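Side-chain contacts in ykuJ (Bacillus subtilis, PDB 2FFG), which is of unknown function but forms a dimer of small alpha+beta chains of the DUF1797 family: residues 28-32 and 33-37; 70-73 and 74-78. All coordinates share one frame; numbering follows the deposited sequence.

Contact 1: 28-32 and 33-37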
loop_
_atom_site.group_PDB
_atom_site.type_symbol
_atom_site.label_atom_id
_atom_site.label_comp_id
_atom_site.label_asym_id
_atom_site.label_seq_id
_atom_site.Cartn_x
_atom_site.Cartn_y
_atom_site.Cartn_z
ATOM N N TYR A 28 -1.895 -2.345 7.750
ATOM C CA TYR A 28 -1.237 -3.298 8.625
ATOM C C TYR A 28 0.234 -3.401 8.300
ATOM O O TYR A 28 0.680 -3.048 7.216
ATOM C CB TYR A 28 -1.831 -4.697 8.450
ATOM C CG TYR A 28 -3.250 -4.839 8.906
ATOM C CD1 TYR A 28 -3.552 -5.038 10.249
ATOM C CD2 TYR A 28 -4.305 -4.758 7.997
ATOM C CE1 TYR A 28 -4.873 -5.154 10.687
ATOM C CE2 TYR A 28 -5.642 -4.874 8.424
ATOM C CZ TYR A 28 -5.913 -5.071 9.770
ATOM O OH TYR A 28 -7.215 -5.186 10.205
ATOM N N PHE A 29 0.984 -3.886 9.272
ATOM C CA PHE A 29 2.395 -4.130 9.093
ATOM C C PHE A 29 2.504 -5.536 9.612
ATOM O O PHE A 29 2.202 -5.802 10.773
ATOM C CB PHE A 29 3.254 -3.186 9.930
ATOM C CG PHE A 29 3.305 -1.799 9.389
ATOM C CD1 PHE A 29 2.277 -0.899 9.649
ATOM C CD2 PHE A 29 4.350 -1.406 8.563
ATOM C CE1 PHE A 29 2.290 0.375 9.090
ATOM C CE2 PHE A 29 4.376 -0.136 7.995
ATOM C CZ PHE A 29 3.346 0.756 8.257
ATOM N N GLU A 30 2.886 -6.450 8.739
ATOM C CA GLU A 30 3.023 -7.826 9.143
ATOM C C GLU A 30 4.429 -8.333 8.909
ATOM O O GLU A 30 5.182 -7.785 8.106
ATOM C CB GLU A 30 2.003 -8.696 8.410
ATOM C CG GLU A 30 1.920 -8.478 6.924
ATOM C CD GLU A 30 0.856 -9.357 6.269
ATOM O OE1 GLU A 30 -0.344 -9.213 6.597
ATOM O OE2 GLU A 30 1.228 -10.198 5.420
ATOM N N VAL A 31 4.776 -9.369 9.655
ATOM C CA VAL A 31 6.074 -10.009 9.563
ATOM C C VAL A 31 5.772 -11.484 9.349
ATOM O O VAL A 31 5.124 -12.114 10.181
ATOM C CB VAL A 31 6.887 -9.837 10.874
ATOM C CG1 VAL A 31 8.130 -10.709 10.843
ATOM C CG2 VAL A 31 7.285 -8.395 11.050
ATOM N N ASN A 32 6.207 -12.025 8.217
ATOM C CA ASN A 32 5.988 -13.440 7.919
ATOM C C ASN A 32 4.499 -13.793 7.806
ATOM O O ASN A 32 4.042 -14.794 8.363
ATOM C CB ASN A 32 6.659 -14.298 9.004
ATOM C CG ASN A 32 6.809 -15.745 8.593
ATOM O OD1 ASN A 32 7.247 -16.042 7.479
ATOM N ND2 ASN A 32 6.461 -16.658 9.495
ATOM N N GLY A 33 3.751 -12.961 7.087
ATOM C CA GLY A 33 2.331 -13.196 6.894
ATOM C C GLY A 33 1.425 -12.926 8.084
ATOM O O GLY A 33 0.203 -12.993 7.969
ATOM N N GLU A 34 2.013 -12.611 9.230
ATOM C CA GLU A 34 1.227 -12.351 10.432
ATOM C C GLU A 34 1.123 -10.863 10.791
ATOM O O GLU A 34 2.124 -10.153 10.855
ATOM C CB GLU A 34 1.831 -13.120 11.609
ATOM C CG GLU A 34 1.131 -12.907 12.931
ATOM C CD GLU A 34 1.886 -13.539 14.084
ATOM O OE1 GLU A 34 3.128 -13.390 14.125
ATOM O OE2 GLU A 34 1.242 -14.175 14.949
ATOM N N LYS A 35 -0.098 -10.405 11.036
ATOM C CA LYS A 35 -0.332 -9.014 11.401
ATOM C C LYS A 35 0.259 -8.714 12.775
ATOM O O LYS A 35 -0.164 -9.283 13.773
ATOM C CB LYS A 35 -1.834 -8.708 11.420
ATOM C CG LYS A 35 -2.513 -8.752 10.060
ATOM C CD LYS A 35 -4.023 -8.760 10.223
ATOM C CE LYS A 35 -4.745 -8.602 8.890
ATOM N NZ LYS A 35 -4.420 -9.692 7.930
ATOM N N ILE A 36 1.236 -7.814 12.816
ATOM C CA ILE A 36 1.864 -7.427 14.066
ATOM C C ILE A 36 1.160 -6.196 14.613
ATOM O O ILE A 36 0.898 -6.108 15.812
ATOM C CB ILE A 36 3.352 -7.097 13.878
ATOM C CG1 ILE A 36 4.085 -8.316 13.327
ATOM C CG2 ILE A 36 3.960 -6.666 15.203
ATOM C CD1 ILE A 36 4.080 -9.613 14.187
ATOM N N CYS A 37 0.858 -5.253 13.723
ATOM C CA CYS A 37 0.176 -4.021 14.103
ATOM C C CYS A 37 -0.485 -3.295 12.917
ATOM O O CYS A 37 -0.221 -3.585 11.753
ATOM C CB CYS A 37 1.166 -3.068 14.794
ATOM S SG CYS A 37 2.491 -2.433 13.719
#
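Lys35 lies across the ring of Tyr28 in a beta hairpin, strands 25-31 and 34-42, turned by a type I' turn from Val31 to Glu34. Lys35 CE stands over the middle of the ring, 3.7 Å from the centroid and 5° off the normal, a CH-pi contact. Lys35 NZ lies above the same ring, 4.9 Å from the centroid, so a cation-pi contact is added. The extended lysine chain lays CD and CE over the ring, and a bend at its last torsion (chi4 60°) sets where NZ lies above it. NZ also makes a weak hydrogen bond to Ala20 O of the second subunit. Glu30 shares this face of the hairpin. Its OE1 is 4.3 Å from Lys35 NZ, beyond a salt bridge, though the opposite charges probably attract.

Val31, on the other face, meets the bulge residue Ile36 through CG2 to CG1 at 3.9 Å. Cys37 SG sits oblique to the Phe29 ring while touching Phe29 CB. Helix 67-79 lies on this side, with Ile74 against Phe29 and Cys37, and Leu78 against Val31 and Ile36. Positive phi angles at Asn32 and Gly33 suit the tight turn.

The backbone sets which side chains face each other. Phe29 N donates to Cys37 O at 2.8 Å. One step on, the register slips at a classic beta bulge: two residues of strand 34-42, Ile36 and Cys37, stand opposite the single Phe29. Phe29 O takes two N-H groups in its carbonyl plane, Ile36 N at 3.0 Å and Cys37 N at 3.3 Å.

Contact 2: 70-73 and 74-78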
loop_
_atom_site.group_PDB
_atom_site.type_symbol
_atom_site.label_atom_id
_atom_site.label_comp_id
_atom_site.label_asym_id
_atom_site.label_seq_id
_atom_site.Cartn_x
_atom_site.Cartn_y
_atom_site.Cartn_z
ATOM N N VAL A 70 6.088 7.345 15.324
ATOM C CA VAL A 70 5.240 6.177 15.207
ATOM C C VAL A 70 6.002 5.148 14.368
ATOM O O VAL A 70 5.934 3.953 14.619
ATOM C CB VAL A 70 3.883 6.531 14.559
ATOM C CG1 VAL A 70 4.092 7.088 13.154
ATOM C CG2 VAL A 70 2.985 5.300 14.542
ATOM N N SER A 71 6.763 5.631 13.390
ATOM C CA SER A 71 7.561 4.765 12.536
ATOM C C SER A 71 8.589 3.982 13.346
ATOM O O SER A 71 8.822 2.799 13.106
ATOM C CB SER A 71 8.285 5.590 11.477
ATOM O OG SER A 71 7.381 6.148 10.531
ATOM N N ILE A 72 9.209 4.661 14.304
ATOM C CA ILE A 72 10.223 4.062 15.156
ATOM C C ILE A 72 9.622 2.946 15.997
ATOM O O ILE A 72 10.184 1.856 16.122
ATOM C CB ILE A 72 10.835 5.141 16.070
ATOM C CG1 ILE A 72 11.681 6.084 15.217
ATOM C CG2 ILE A 72 11.643 4.509 17.192
ATOM C CD1 ILE A 72 12.078 7.390 15.901
ATOM N N GLU A 73 8.469 3.243 16.574
ATOM C CA GLU A 73 7.752 2.299 17.409
ATOM C C GLU A 73 7.401 1.068 16.578
ATOM O O GLU A 73 7.577 -0.071 17.025
ATOM C CB GLU A 73 6.482 2.972 17.933
ATOM C CG GLU A 73 5.655 2.145 18.900
ATOM C CD GLU A 73 6.275 2.063 20.279
ATOM O OE1 GLU A 73 6.911 3.049 20.711
ATOM O OE2 GLU A 73 6.101 1.015 20.938
ATOM N N ILE A 74 6.906 1.294 15.365
ATOM C CA ILE A 74 6.549 0.178 14.501
ATOM C C ILE A 74 7.788 -0.662 14.212
ATOM O O ILE A 74 7.760 -1.888 14.314
ATOM C CB ILE A 74 5.943 0.649 13.172
ATOM C CG1 ILE A 74 4.626 1.387 13.429
ATOM C CG2 ILE A 74 5.666 -0.556 12.281
ATOM C CD1 ILE A 74 4.340 2.028 14.798
ATOM N N PHE A 75 8.877 0.010 13.865
ATOM C CA PHE A 75 10.132 -0.663 13.561
ATOM C C PHE A 75 10.579 -1.573 14.708
ATOM O O PHE A 75 10.793 -2.771 14.520
ATOM C CB PHE A 75 11.223 0.374 13.270
ATOM C CG PHE A 75 12.574 -0.227 13.001
ATOM C CD1 PHE A 75 12.885 -0.745 11.744
ATOM C CD2 PHE A 75 13.522 -0.318 14.015
ATOM C CE1 PHE A 75 14.123 -1.349 11.501
ATOM C CE2 PHE A 75 14.763 -0.920 13.784
ATOM C CZ PHE A 75 15.060 -1.437 12.520
ATOM N N GLU A 76 10.710 -1.003 15.901
ATOM C CA GLU A 76 11.148 -1.784 17.048
ATOM C C GLU A 76 10.201 -2.951 17.326
ATOM O O GLU A 76 10.616 -4.023 17.763
ATOM C CB GLU A 76 11.276 -0.872 18.276
ATOM C CG GLU A 76 12.229 0.302 18.048
ATOM C CD GLU A 76 12.564 1.075 19.320
ATOM O OE1 GLU A 76 11.734 1.102 20.249
ATOM O OE2 GLU A 76 13.658 1.679 19.391
ATOM N N LEU A 77 8.928 -2.731 17.051
ATOM C CA LEU A 77 7.905 -3.742 17.267
ATOM C C LEU A 77 8.083 -4.896 16.277
ATOM O O LEU A 77 7.938 -6.067 16.625
ATOM C CB LEU A 77 6.536 -3.090 17.091
ATOM C CG LEU A 77 5.378 -3.427 18.016
ATOM C CD1 LEU A 77 5.830 -3.478 19.487
ATOM C CD2 LEU A 77 4.311 -2.361 17.800
ATOM N N LEU A 78 8.406 -4.557 15.038
ATOM C CA LEU A 78 8.612 -5.569 14.018
ATOM C C LEU A 78 9.950 -6.255 14.235
ATOM O O LEU A 78 10.123 -7.402 13.844
ATOM C CB LEU A 78 8.584 -4.936 12.630
ATOM C CG LEU A 78 7.265 -4.264 12.244
ATOM C CD1 LEU A 78 7.449 -3.497 10.961
ATOM C CD2 LEU A 78 6.174 -5.302 12.094
#
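Residues 70-78 form regular alpha-helix, with i to i+4 backbone bonds such as Phe75 N to Ser71 O at 2.9 Å and Glu76 N to Ile72 O at 2.9 Å, the second nearly straight at 176°.

The side chains pair one turn apart along the same helix. On the buried side, Val70 and Ile74 lie side by side and point the same way. Their pairing rests on this shared course. The closest approach, Val70 CG2 to Ile74 CD1 at 3.6 Å, is doubtful, because CD1 is modelled too close to a backbone oxygen. With Val70 CG1 at chi1 61°, CG2 is left trans to the backbone N, on the side of Ile74.

The outer side holds a mixed pair. Ile72 and Glu76 also run alongside each other, and Ile72 CG2 lies 4.1 Å from Glu76 OE2. This is a loose contact between a methyl group and a carboxylate. The Glu76 chain is extended beyond CG, which carries its acid group outward past the isoleucine. Glu73 borders the sheet, where its side chain touches Leu50 and Phe64. Its OE1 stays 5.2 Å from Glu76 OE1, and these like charges may repel weakly.

Backbone oxygens also meet side-chain carbons. Phe75 CB rests 3.4 Å from Ile72 O, and Leu77 CB is 3.2 Å from Glu73 O. Ser71 OG is hydrogen-bonded back to Ile67 O, one turn earlier, which satisfies this buried hydroxyl.

The helix packs against both the sheet and the other helix. Val70, Ser71 and Phe75 touch helix 3-21 through Leu11, Ile8 and Leu4. Ile74 reaches Phe29 of strand 25-31 and Leu50 of strand 47-54, Leu77 meets Val52, and Val70 touches Phe64 of strand 57-64.

In the fold
Contact 1 is a surface contact at the end of a hairpin, while contact 2 is partly buried within a single helix; their centres are about 12 Å apart. The two meet directly: Val31 CG2 packs on Leu78 CD2 at 3.4 Å, and Ile74 CG2 lies 3.9 Å from Phe29 CG. One face of the hairpin therefore joins the helix in a shared apolar layer. The other face has a different chemistry, an aromatic ring with a lysine and a glutamate that reach the second subunit. Contact 2 touches no other chain in the assembly. Glu76 lies on its exposed side, Glu73 is at the border with the sheet, and Val70, Ile74 and Leu77 pack on the sheet.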